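PDB 5IZT: outer surface protein from Borrelia burgdorferi, which is of unknown function but, as an outer surface protein of the PFam54_60 family related to BbCRASP-1, probably acts at the interface between spirochete and host. Local coordinates for residues Pro236-Asn241 and Glu246-Lys251; Asp209-Lys214 and Lys251-Met256; Phe218-Val223 and Gln278-Ile283; Asn196-Asn201 and Ser296-Leu301. All coordinates share one frame; numbering follows the deposited sequence. Where two conformers were deposited one is given.

Contact 1 of 4, residues Pro236-Asn241 and Glu246-Lys251; sequences PQLNSN and ENERNK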
# COMPACT_ATOMS: atom_id res chain seq x y z
N PRO A 236 -2.30 -11.29 -16.97
CA PRO A 236 -2.35 -10.16 -17.89
C PRO A 236 -1.42 -9.04 -17.48
O PRO A 236 -1.08 -8.87 -16.30
CB PRO A 236 -3.81 -9.71 -17.83
CG PRO A 236 -4.30 -10.19 -16.50
CD PRO A 236 -3.59 -11.49 -16.27
N GLN A 237 -1.00 -8.27 -18.48
CA GLN A 237 -0.22 -7.07 -18.23
C GLN A 237 -1.00 -6.11 -17.33
O GLN A 237 -2.23 -6.04 -17.39
CB GLN A 237 0.12 -6.41 -19.57
CG GLN A 237 1.43 -5.63 -19.59
CD GLN A 237 1.88 -5.33 -21.01
OE1 GLN A 237 1.19 -5.68 -21.97
NE2 GLN A 237 3.04 -4.70 -21.15
N LEU A 238 -0.28 -5.36 -16.50
CA LEU A 238 -0.96 -4.52 -15.51
C LEU A 238 -1.69 -3.34 -16.15
O LEU A 238 -2.62 -2.80 -15.55
CB LEU A 238 0.05 -4.02 -14.45
CG LEU A 238 -0.43 -3.15 -13.29
CD1 LEU A 238 -1.62 -3.83 -12.59
CD2 LEU A 238 0.71 -2.87 -12.31
N ASN A 239 -1.33 -2.96 -17.38
CA ASN A 239 -2.03 -1.89 -18.08
C ASN A 239 -3.17 -2.41 -18.95
O ASN A 239 -3.73 -1.63 -19.73
CB ASN A 239 -1.05 -1.11 -18.98
CG ASN A 239 -0.57 -1.94 -20.16
OD1 ASN A 239 -0.70 -3.16 -20.16
ND2 ASN A 239 -0.05 -1.28 -21.19
N SER A 240 -3.54 -3.68 -18.82
CA SER A 240 -4.46 -4.27 -19.78
C SER A 240 -5.91 -3.95 -19.42
O SER A 240 -6.25 -3.60 -18.29
CB SER A 240 -4.26 -5.79 -19.86
OG SER A 240 -4.51 -6.39 -18.60
N ASN A 241 -6.77 -4.08 -20.43
CA ASN A 241 -8.21 -3.92 -20.26
C ASN A 241 -8.81 -5.27 -19.86
O ASN A 241 -9.53 -5.92 -20.62
CB ASN A 241 -8.84 -3.38 -21.53
CG ASN A 241 -10.32 -3.11 -21.37
OD1 ASN A 241 -10.81 -2.96 -20.26
ND2 ASN A 241 -11.03 -3.04 -22.49
N GLU A 246 -7.53 -4.10 -13.82
CA GLU A 246 -8.21 -2.96 -13.20
C GLU A 246 -8.18 -3.08 -11.67
O GLU A 246 -7.92 -2.11 -10.96
CB GLU A 246 -9.66 -2.87 -13.69
CG GLU A 246 -9.78 -2.64 -15.19
CD GLU A 246 -11.17 -2.96 -15.73
OE1 GLU A 246 -12.05 -3.37 -14.94
OE2 GLU A 246 -11.38 -2.83 -16.96
N ASN A 247 -8.43 -4.29 -11.17
CA ASN A 247 -8.41 -4.51 -9.72
C ASN A 247 -7.05 -4.17 -9.12
O ASN A 247 -6.97 -3.53 -8.06
CB ASN A 247 -8.77 -5.97 -9.43
CG ASN A 247 -8.90 -6.25 -7.94
OD1 ASN A 247 -9.86 -5.80 -7.31
ND2 ASN A 247 -7.95 -6.98 -7.38
N GLU A 248 -5.97 -4.57 -9.79
CA GLU A 248 -4.64 -4.32 -9.24
C GLU A 248 -4.22 -2.87 -9.37
O GLU A 248 -3.61 -2.32 -8.45
CB GLU A 248 -3.60 -5.22 -9.90
CG GLU A 248 -2.23 -5.02 -9.28
CD GLU A 248 -1.43 -6.29 -9.10
OE1 GLU A 248 -0.35 -6.38 -9.72
OE2 GLU A 248 -1.88 -7.19 -8.38
N ARG A 249 -4.52 -2.21 -10.50
CA ARG A 249 -4.28 -0.77 -10.57
C ARG A 249 -5.02 -0.04 -9.47
O ARG A 249 -4.52 0.95 -8.92
CB ARG A 249 -4.71 -0.21 -11.94
CG ARG A 249 -3.97 -0.82 -13.12
CD ARG A 249 -4.21 0.00 -14.37
NE ARG A 249 -5.59 -0.02 -14.86
CZ ARG A 249 -6.04 -0.87 -15.78
NH1 ARG A 249 -5.22 -1.81 -16.27
NH2 ARG A 249 -7.29 -0.77 -16.22
N ASN A 250 -6.20 -0.53 -9.10
CA ASN A 250 -6.94 0.16 -8.05
C ASN A 250 -6.28 -0.00 -6.69
O ASN A 250 -6.53 0.83 -5.80
CB ASN A 250 -8.39 -0.30 -8.04
CG ASN A 250 -9.24 0.48 -9.01
OD1 ASN A 250 -9.03 0.43 -10.22
ND2 ASN A 250 -10.20 1.24 -8.48
N LYS A 251 -5.45 -1.03 -6.49
CA LYS A 251 -4.69 -1.09 -5.24
C LYS A 251 -3.68 0.05 -5.16
O LYS A 251 -3.44 0.59 -4.07
CB LYS A 251 -3.97 -2.43 -5.11
CG LYS A 251 -4.92 -3.63 -5.26
CD LYS A 251 -5.09 -4.38 -4.01
CE LYS A 251 -6.09 -5.53 -4.21
NZ LYS A 251 -7.41 -5.17 -3.63
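The guanidinium of Arg249 binds two backbone carbonyls of the loop 236-241. Its NH1 donates to Leu238 O at 2.9 Å with an N-H...O angle of 154°. The same nitrogen donates to Ser240 O at 2.9 Å, and this bond is almost straight at 177°. Both oxygens lie at the edge of the guanidinium, close to its plane. One terminal nitrogen thus bridges two carbonyls of a type I beta turn, Gln237 to Ser240. The turn is also held from within, because Gln237 O accepts from both the N and the OG of Ser240. The charge of Arg249 is met by Glu206, which forms a salt bridge with NE. A bend at chi3 (-67°) brings the guanidinium round to the turn. Apolar packing lies next to these bonds. Leu238 CD1 rests on the aliphatic part of Glu248, 3.6 Å from its CG, and the two side chains lie roughly perpendicular. The Glu248 carboxylate accepts from the backbone N of Ile224 and of Ser225. The loop 236-241 leads into helix 243-255 and folds back beside its first turns. Helix 280-316 adjoins the apolar part, where Leu291 touches both Leu238 and Glu248.

Contact 2 of 4, residues Asp209-Lys214 and Lys251-Met256; sequences DQFKMK and KFYALM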
# COMPACT_ATOMS: atom_id res chain seq x y z
N ASP A 209 -5.82 7.02 -20.10
CA ASP A 209 -4.39 6.76 -20.13
C ASP A 209 -3.84 6.29 -18.77
O ASP A 209 -2.62 6.29 -18.58
CB ASP A 209 -3.62 8.00 -20.65
CG ASP A 209 -3.65 9.20 -19.70
OD1 ASP A 209 -4.06 9.08 -18.53
OD2 ASP A 209 -3.25 10.30 -20.13
N GLN A 210 -4.72 5.88 -17.84
CA GLN A 210 -4.35 5.38 -16.51
C GLN A 210 -3.33 6.30 -15.83
O GLN A 210 -2.29 5.87 -15.34
CB GLN A 210 -3.82 3.93 -16.60
CG GLN A 210 -4.81 2.99 -17.31
CD GLN A 210 -4.20 1.66 -17.77
OE1 GLN A 210 -3.10 1.29 -17.36
NE2 GLN A 210 -4.93 0.95 -18.62
N PHE A 211 -3.65 7.60 -15.85
CA PHE A 211 -2.84 8.65 -15.20
C PHE A 211 -1.39 8.62 -15.69
O PHE A 211 -0.45 8.70 -14.90
CB PHE A 211 -2.91 8.52 -13.67
CG PHE A 211 -4.33 8.49 -13.14
CD1 PHE A 211 -5.07 9.66 -13.04
CD2 PHE A 211 -4.92 7.29 -12.78
CE1 PHE A 211 -6.38 9.64 -12.57
CE2 PHE A 211 -6.23 7.25 -12.31
CZ PHE A 211 -6.97 8.43 -12.20
N LYS A 212 -1.23 8.53 -17.01
CA LYS A 212 0.03 8.50 -17.75
C LYS A 212 0.83 7.23 -17.46
O LYS A 212 2.01 7.14 -17.86
CB LYS A 212 0.92 9.72 -17.46
CG LYS A 212 0.17 11.07 -17.59
CD LYS A 212 0.00 11.51 -19.03
CE LYS A 212 -0.84 12.79 -19.11
NZ LYS A 212 -2.26 12.58 -18.67
N MET A 213 0.24 6.25 -16.79
CA MET A 213 0.94 5.00 -16.52
C MET A 213 0.50 3.85 -17.41
O MET A 213 1.17 2.79 -17.40
CB MET A 213 0.77 4.63 -15.04
CG MET A 213 1.57 5.62 -14.15
SD MET A 213 1.46 5.30 -12.39
CE MET A 213 -0.23 5.89 -12.10
N LYS A 214 -0.55 4.02 -18.23
CA LYS A 214 -0.90 2.98 -19.20
C LYS A 214 0.27 2.67 -20.11
O LYS A 214 0.55 1.51 -20.42
CB LYS A 214 -2.10 3.40 -20.06
CG LYS A 214 -2.50 2.32 -21.10
CD LYS A 214 -3.77 2.71 -21.86
CE LYS A 214 -3.51 3.73 -22.98
NZ LYS A 214 -2.73 3.18 -24.13
N LYS A 251 -5.45 -1.03 -6.49
CA LYS A 251 -4.69 -1.09 -5.24
C LYS A 251 -3.68 0.05 -5.16
O LYS A 251 -3.44 0.59 -4.07
CB LYS A 251 -3.97 -2.43 -5.11
CG LYS A 251 -4.92 -3.63 -5.26
CD LYS A 251 -5.09 -4.38 -4.01
CE LYS A 251 -6.09 -5.53 -4.21
NZ LYS A 251 -7.41 -5.17 -3.63
N PHE A 252 -3.05 0.42 -6.29
CA PHE A 252 -2.17 1.58 -6.26
C PHE A 252 -2.96 2.86 -6.00
O PHE A 252 -2.51 3.74 -5.25
CB PHE A 252 -1.39 1.73 -7.57
CG PHE A 252 -0.44 2.90 -7.54
CD1 PHE A 252 0.73 2.83 -6.78
CD2 PHE A 252 -0.75 4.08 -8.21
CE1 PHE A 252 1.60 3.92 -6.72
CE2 PHE A 252 0.12 5.19 -8.14
CZ PHE A 252 1.30 5.10 -7.40
N TYR A 253 -4.13 2.99 -6.61
CA TYR A 253 -4.97 4.17 -6.34
C TYR A 253 -5.38 4.22 -4.87
O TYR A 253 -5.44 5.31 -4.27
CB TYR A 253 -6.21 4.17 -7.23
CG TYR A 253 -5.89 4.07 -8.72
CD1 TYR A 253 -4.69 4.57 -9.22
CD2 TYR A 253 -6.77 3.44 -9.60
CE1 TYR A 253 -4.37 4.46 -10.58
CE2 TYR A 253 -6.46 3.33 -10.98
CZ TYR A 253 -5.27 3.85 -11.45
OH TYR A 253 -4.96 3.75 -12.80
N ALA A 254 -5.67 3.06 -4.29
CA ALA A 254 -6.04 2.99 -2.88
C ALA A 254 -4.87 3.37 -1.97
O ALA A 254 -5.07 4.01 -0.93
CB ALA A 254 -6.54 1.59 -2.53
N LEU A 255 -3.65 2.98 -2.35
CA LEU A 255 -2.46 3.36 -1.60
C LEU A 255 -2.31 4.87 -1.54
O LEU A 255 -1.86 5.42 -0.52
CB LEU A 255 -1.23 2.72 -2.25
CG LEU A 255 0.13 3.14 -1.71
CD1 LEU A 255 0.29 2.74 -0.23
CD2 LEU A 255 1.21 2.50 -2.59
N MET A 256 -2.67 5.56 -2.63
CA MET A 256 -2.65 7.01 -2.74
C MET A 256 -3.95 7.65 -2.28
O MET A 256 -4.20 8.83 -2.60
CB MET A 256 -2.34 7.41 -4.19
CG MET A 256 -1.12 6.71 -4.70
SD MET A 256 0.31 7.45 -3.89
CE MET A 256 0.51 8.87 -4.97
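Phe211 and Tyr253 form an offset edge-to-face aromatic pair between a type I' beta turn and helix 243-255. The turn runs from Gln210 to Met213, and its first three residues all have positive phi. The edge of Phe211 is directed at the face of Tyr253. The ring centroids are 5.2 Å apart and the planes stand at 78°. Phe211 CE2 lies over the Tyr253 ring, 3.6 Å from its CZ. Tyr253 has CG anti to its carbonyl carbon (chi1 -55°), and its ring carries the hydroxyl across to the turn. The phenol oxygen is hydrogen-bonded to Glu206 OE2.

Met213 and Phe252 make a second contact, of the Met-aromatic kind. Met213 SD is 5.2 Å from the centroid of the Phe252 ring, in an oblique position. The Met213 chain is extended through chi2 and bends at chi3 (-74°), which turns CE toward the ring. Phe252 also meets the ring of Phe266 and touches Trp346 of helix 322-359. Lys212 NZ makes a salt bridge to Asp209 OD2, just ahead of the turn, and Glu264 is a second partner of this amine. All the residues that touch across the contact are buried, so it forms part of the core of this all-helical fold. Phe211 CD2 sits 3.5 Å from Tyr253 OH, which lies at the edge of the phenylalanine ring and near its plane.

Contact 3 of 4, residues Phe218-Val223 and Gln278-Ile283; sequences FELLDV and QNHSLI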
# COMPACT_ATOMS: atom_id res chain seq x y z
N PHE A 218 2.56 0.97 -15.61
CA PHE A 218 1.74 -0.23 -15.67
C PHE A 218 2.09 -1.10 -16.87
O PHE A 218 1.82 -2.30 -16.86
CB PHE A 218 0.26 0.15 -15.70
CG PHE A 218 -0.23 0.82 -14.44
CD1 PHE A 218 0.30 0.45 -13.20
CD2 PHE A 218 -1.21 1.80 -14.49
CE1 PHE A 218 -0.16 1.06 -12.02
CE2 PHE A 218 -1.68 2.41 -13.32
CZ PHE A 218 -1.15 2.03 -12.08
N GLU A 219 2.66 -0.51 -17.92
CA GLU A 219 3.07 -1.34 -19.05
C GLU A 219 4.22 -2.27 -18.68
O GLU A 219 4.38 -3.34 -19.29
CB GLU A 219 3.47 -0.45 -20.23
CG GLU A 219 3.59 -1.20 -21.55
CD GLU A 219 3.63 -0.27 -22.74
OE1 GLU A 219 4.20 0.82 -22.61
OE2 GLU A 219 3.08 -0.64 -23.81
N LEU A 220 5.02 -1.90 -17.68
CA LEU A 220 6.24 -2.62 -17.34
C LEU A 220 6.01 -3.82 -16.43
O LEU A 220 6.97 -4.51 -16.09
CB LEU A 220 7.24 -1.66 -16.67
CG LEU A 220 7.77 -0.59 -17.63
CD1 LEU A 220 8.56 0.43 -16.82
CD2 LEU A 220 8.63 -1.27 -18.68
N LEU A 221 4.78 -4.05 -15.98
CA LEU A 221 4.51 -5.11 -15.01
C LEU A 221 3.32 -5.95 -15.45
O LEU A 221 2.46 -5.48 -16.20
CB LEU A 221 4.24 -4.51 -13.63
CG LEU A 221 5.38 -3.73 -12.99
CD1 LEU A 221 4.84 -2.98 -11.79
CD2 LEU A 221 6.49 -4.69 -12.55
N ASP A 222 3.30 -7.20 -14.99
CA ASP A 222 2.10 -8.02 -15.01
C ASP A 222 1.38 -7.90 -13.67
O ASP A 222 1.93 -7.40 -12.70
CB ASP A 222 2.44 -9.49 -15.24
CG ASP A 222 2.98 -9.77 -16.62
OD1 ASP A 222 2.75 -8.94 -17.52
OD2 ASP A 222 3.62 -10.84 -16.81
N VAL A 223 0.15 -8.41 -13.62
CA VAL A 223 -0.57 -8.45 -12.35
C VAL A 223 0.18 -9.36 -11.38
O VAL A 223 0.60 -10.46 -11.75
CB VAL A 223 -2.01 -8.92 -12.59
CG1 VAL A 223 -2.74 -9.10 -11.26
CG2 VAL A 223 -2.74 -7.90 -13.46
N GLN A 278 16.97 2.83 -19.66
CA GLN A 278 17.81 2.53 -18.51
C GLN A 278 17.08 2.76 -17.19
O GLN A 278 17.55 2.27 -16.15
CB GLN A 278 19.09 3.37 -18.52
CG GLN A 278 18.87 4.86 -18.31
CD GLN A 278 20.14 5.68 -18.48
OE1 GLN A 278 21.17 5.39 -17.87
NE2 GLN A 278 20.08 6.71 -19.32
N ASN A 279 15.97 3.50 -17.20
CA ASN A 279 15.19 3.76 -15.98
C ASN A 279 14.05 2.78 -15.74
O ASN A 279 13.39 2.87 -14.70
CB ASN A 279 14.60 5.18 -16.02
CG ASN A 279 15.67 6.24 -16.11
OD1 ASN A 279 16.80 6.04 -15.66
ND2 ASN A 279 15.33 7.38 -16.67
N HIS A 280 13.79 1.85 -16.66
CA HIS A 280 12.61 1.00 -16.52
C HIS A 280 12.69 0.07 -15.31
O HIS A 280 11.67 -0.17 -14.66
CB HIS A 280 12.41 0.20 -17.82
CG HIS A 280 11.98 1.06 -18.97
ND1 HIS A 280 11.72 0.57 -20.23
CD2 HIS A 280 11.77 2.40 -19.03
CE1 HIS A 280 11.37 1.57 -21.02
NE2 HIS A 280 11.40 2.69 -20.32
N SER A 281 13.88 -0.42 -14.94
CA SER A 281 13.96 -1.27 -13.75
C SER A 281 13.63 -0.49 -12.49
O SER A 281 13.03 -1.03 -11.56
CB SER A 281 15.35 -1.90 -13.65
OG SER A 281 15.64 -2.69 -14.79
N LEU A 282 14.02 0.79 -12.44
CA LEU A 282 13.68 1.63 -11.30
C LEU A 282 12.17 1.81 -11.19
O LEU A 282 11.59 1.71 -10.11
CB LEU A 282 14.36 2.99 -11.42
CG LEU A 282 13.85 4.08 -10.46
CD1 LEU A 282 14.10 3.72 -9.00
CD2 LEU A 282 14.44 5.47 -10.81
N ILE A 283 11.52 2.09 -12.32
CA ILE A 283 10.07 2.25 -12.33
C ILE A 283 9.39 0.98 -11.82
O ILE A 283 8.44 1.05 -11.02
CB ILE A 283 9.58 2.61 -13.75
CG1 ILE A 283 10.13 3.95 -14.20
CG2 ILE A 283 8.05 2.66 -13.80
CD1 ILE A 283 9.82 4.25 -15.71
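Leu220 sets its CG anti to the carbonyl carbon (chi1 -67°), and with chi2 at 171° its two methyl groups reach His280 and Ile283 at the start of helix 280-316. Ile283 has CG2 anti to its backbone N, and this methyl meets the leucine. The His280 ring lies beside the leucine methyls.

Leu220 CD1 does most of the touching. It is 3.8 Å from Ile283 CG2, and it also lies 3.8 Å from the carbonyl O of His280. The second methyl, CD2, lies oblique to the imidazole, 3.9 Å from His280 ND1. The leucine side chain stands nearly perpendicular to both of its partners. The branched end of one leucine is thus shared between a ring, a carbonyl and a beta-branched side chain. The interaction across the two segments is van der Waals contact.

The imidazole is held by other means. His280 NE2 is hydrogen-bonded to Tyr274 O, and its ring stacks on the Tyr274 ring. Tyr274 ends helix 260-274 and also touches Leu220 and Ile283. Leu220 O accepts from Arg284 NE, one residue beyond the helical segment, which adds a polar tie to the apolar one. The site is a small apolar junction in a helical bundle, where the long loop between helices 179-197 and 243-255 rests against the first turn of helix 280-316.

Contact 4 of 4, residues Asn196-Asn201 and Ser296-Leu301; sequences NKTQNN and SFELAL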
# COMPACT_ATOMS: atom_id res chain seq x y z
N ASN A 196 -12.90 -0.10 5.26
CA ASN A 196 -13.78 0.79 4.51
C ASN A 196 -12.98 1.78 3.66
O ASN A 196 -13.38 2.09 2.53
CB ASN A 196 -14.73 1.55 5.44
CG ASN A 196 -15.82 2.28 4.68
OD1 ASN A 196 -15.83 3.52 4.60
ND2 ASN A 196 -16.73 1.52 4.07
N LYS A 197 -11.86 2.27 4.18
CA LYS A 197 -11.06 3.24 3.43
C LYS A 197 -10.30 2.62 2.27
O LYS A 197 -9.81 3.36 1.41
CB LYS A 197 -10.09 3.96 4.36
CG LYS A 197 -10.75 5.03 5.19
CD LYS A 197 -9.72 5.82 5.96
CE LYS A 197 -9.09 4.99 7.05
NZ LYS A 197 -8.14 5.78 7.89
N THR A 198 -10.14 1.30 2.24
CA THR A 198 -9.47 0.69 1.10
C THR A 198 -10.37 0.63 -0.13
O THR A 198 -9.90 0.27 -1.21
CB THR A 198 -9.00 -0.73 1.42
OG1 THR A 198 -10.13 -1.59 1.54
CG2 THR A 198 -8.22 -0.75 2.72
N GLN A 199 -11.63 1.01 -0.01
CA GLN A 199 -12.52 1.05 -1.16
C GLN A 199 -12.72 2.48 -1.65
O GLN A 199 -12.65 3.44 -0.88
CB GLN A 199 -13.88 0.42 -0.82
CG GLN A 199 -13.77 -0.88 -0.03
CD GLN A 199 -13.01 -1.95 -0.80
OE1 GLN A 199 -13.43 -2.35 -1.90
NE2 GLN A 199 -11.89 -2.40 -0.25
N ASN A 200 -12.96 2.60 -2.95
CA ASN A 200 -13.23 3.90 -3.54
C ASN A 200 -14.63 4.32 -3.13
O ASN A 200 -15.62 3.87 -3.71
CB ASN A 200 -13.10 3.82 -5.06
CG ASN A 200 -13.58 5.08 -5.74
OD1 ASN A 200 -13.84 6.10 -5.10
ND2 ASN A 200 -13.70 5.02 -7.06
N ASN A 201 -14.72 5.20 -2.13
CA ASN A 201 -15.99 5.79 -1.70
C ASN A 201 -16.16 7.22 -2.21
O ASN A 201 -16.96 7.98 -1.64
CB ASN A 201 -16.09 5.77 -0.17
CG ASN A 201 -15.83 4.39 0.41
OD1 ASN A 201 -16.42 3.41 -0.03
ND2 ASN A 201 -14.95 4.32 1.40
N SER A 296 -0.20 -6.24 1.00
CA SER A 296 0.06 -6.80 2.32
C SER A 296 -0.78 -6.12 3.39
O SER A 296 -1.24 -6.78 4.32
CB SER A 296 1.54 -6.68 2.69
OG SER A 296 2.35 -7.56 1.93
N PHE A 297 -0.92 -4.80 3.30
CA PHE A 297 -1.75 -4.05 4.24
C PHE A 297 -3.17 -4.60 4.28
O PHE A 297 -3.72 -4.88 5.36
CB PHE A 297 -1.75 -2.56 3.85
CG PHE A 297 -2.65 -1.70 4.66
CD1 PHE A 297 -2.27 -1.28 5.94
CD2 PHE A 297 -3.86 -1.28 4.16
CE1 PHE A 297 -3.10 -0.45 6.69
CE2 PHE A 297 -4.71 -0.45 4.92
CZ PHE A 297 -4.33 -0.05 6.19
N GLU A 298 -3.79 -4.80 3.11
CA GLU A 298 -5.17 -5.29 3.09
C GLU A 298 -5.28 -6.72 3.60
O GLU A 298 -6.26 -7.08 4.28
CB GLU A 298 -5.74 -5.18 1.66
CG GLU A 298 -5.95 -3.73 1.21
CD GLU A 298 -6.53 -3.60 -0.20
OE1 GLU A 298 -7.04 -4.60 -0.75
OE2 GLU A 298 -6.46 -2.49 -0.75
N LEU A 299 -4.31 -7.57 3.26
CA LEU A 299 -4.33 -8.94 3.78
C LEU A 299 -4.15 -8.96 5.30
O LEU A 299 -4.75 -9.78 6.00
CB LEU A 299 -3.24 -9.78 3.10
CG LEU A 299 -3.43 -10.16 1.62
CD1 LEU A 299 -2.15 -10.71 1.06
CD2 LEU A 299 -4.56 -11.19 1.45
N ALA A 300 -3.35 -8.04 5.83
CA ALA A 300 -3.11 -7.98 7.27
C ALA A 300 -4.36 -7.54 8.02
O ALA A 300 -4.65 -8.04 9.11
CB ALA A 300 -1.94 -7.04 7.57
N LEU A 301 -5.13 -6.61 7.44
CA LEU A 301 -6.39 -6.23 8.08
C LEU A 301 -7.30 -7.44 8.25
O LEU A 301 -7.79 -7.71 9.35
CB LEU A 301 -7.08 -5.14 7.26
CG LEU A 301 -6.34 -3.81 7.14
CD1 LEU A 301 -7.12 -2.94 6.17
CD2 LEU A 301 -6.19 -3.10 8.50
O HOH W 1 -8.08 -1.44 -2.44
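Thr198 packs against Glu298, Phe297 and Leu301, joining the C-terminal end region of helix 179-197 to helix 280-316 in the helical bundle. Its CG2 lies 4.0 Å from Glu298 CG and approaches the edge of the Phe297 ring, 4.2 Å from CE2. The same methyl is 4.2 Å from Leu301 CD1. The Thr198 and Glu298 side chains run antiparallel alongside each other, with the glutamate chain extended beyond CG.

One water joins the two segments. It donates to Thr198 O at 2.8 Å and to Glu298 OE2 at 2.6 Å. Thr198 has chi1 at 70°, which sends CG2 toward the helix while OG1 turns back to accept from Gln199 NE2 at 2.6 Å. OG1 is also hydrogen-bonded to Lys195 O. Farther along, Asn201 ND2 donates to Asn196 O from above the carbonyl plane, and Gln199 N reaches that oxygen from the other face. These bonds hold the chain near the end of helix 179-197.

Gln294 NE2 donates to Glu298 OE2, and Lys251 forms a salt bridge with OE1. The Glu298 carboxylate therefore has a water and an amide on one oxygen and an amine on the other. Such surroundings would probably stabilise its negative charge.

In the fold
From the N terminus, contact 4 comes first, near the end of helix 179-197, and closes the longest loop by meeting helix 280-316. The other three contacts lie within that loop. Residues 209-214 pair with the end of helix 243-255 in contact 2, and residues 218-223 reach the start of helix 280-316 in contact 3. Contacts 2 and 3 cross, since their segments alternate along the chain. Contact 1 closes the shortest loop and falls within both. Its loop meets that of contact 3 through Leu238 N and Leu221 O. Lys251, shared by the segments of contacts 1 and 2, reaches contact 4 through Glu298. Together they tie the long connection between the first two helices to helices 243-255 and 280-316.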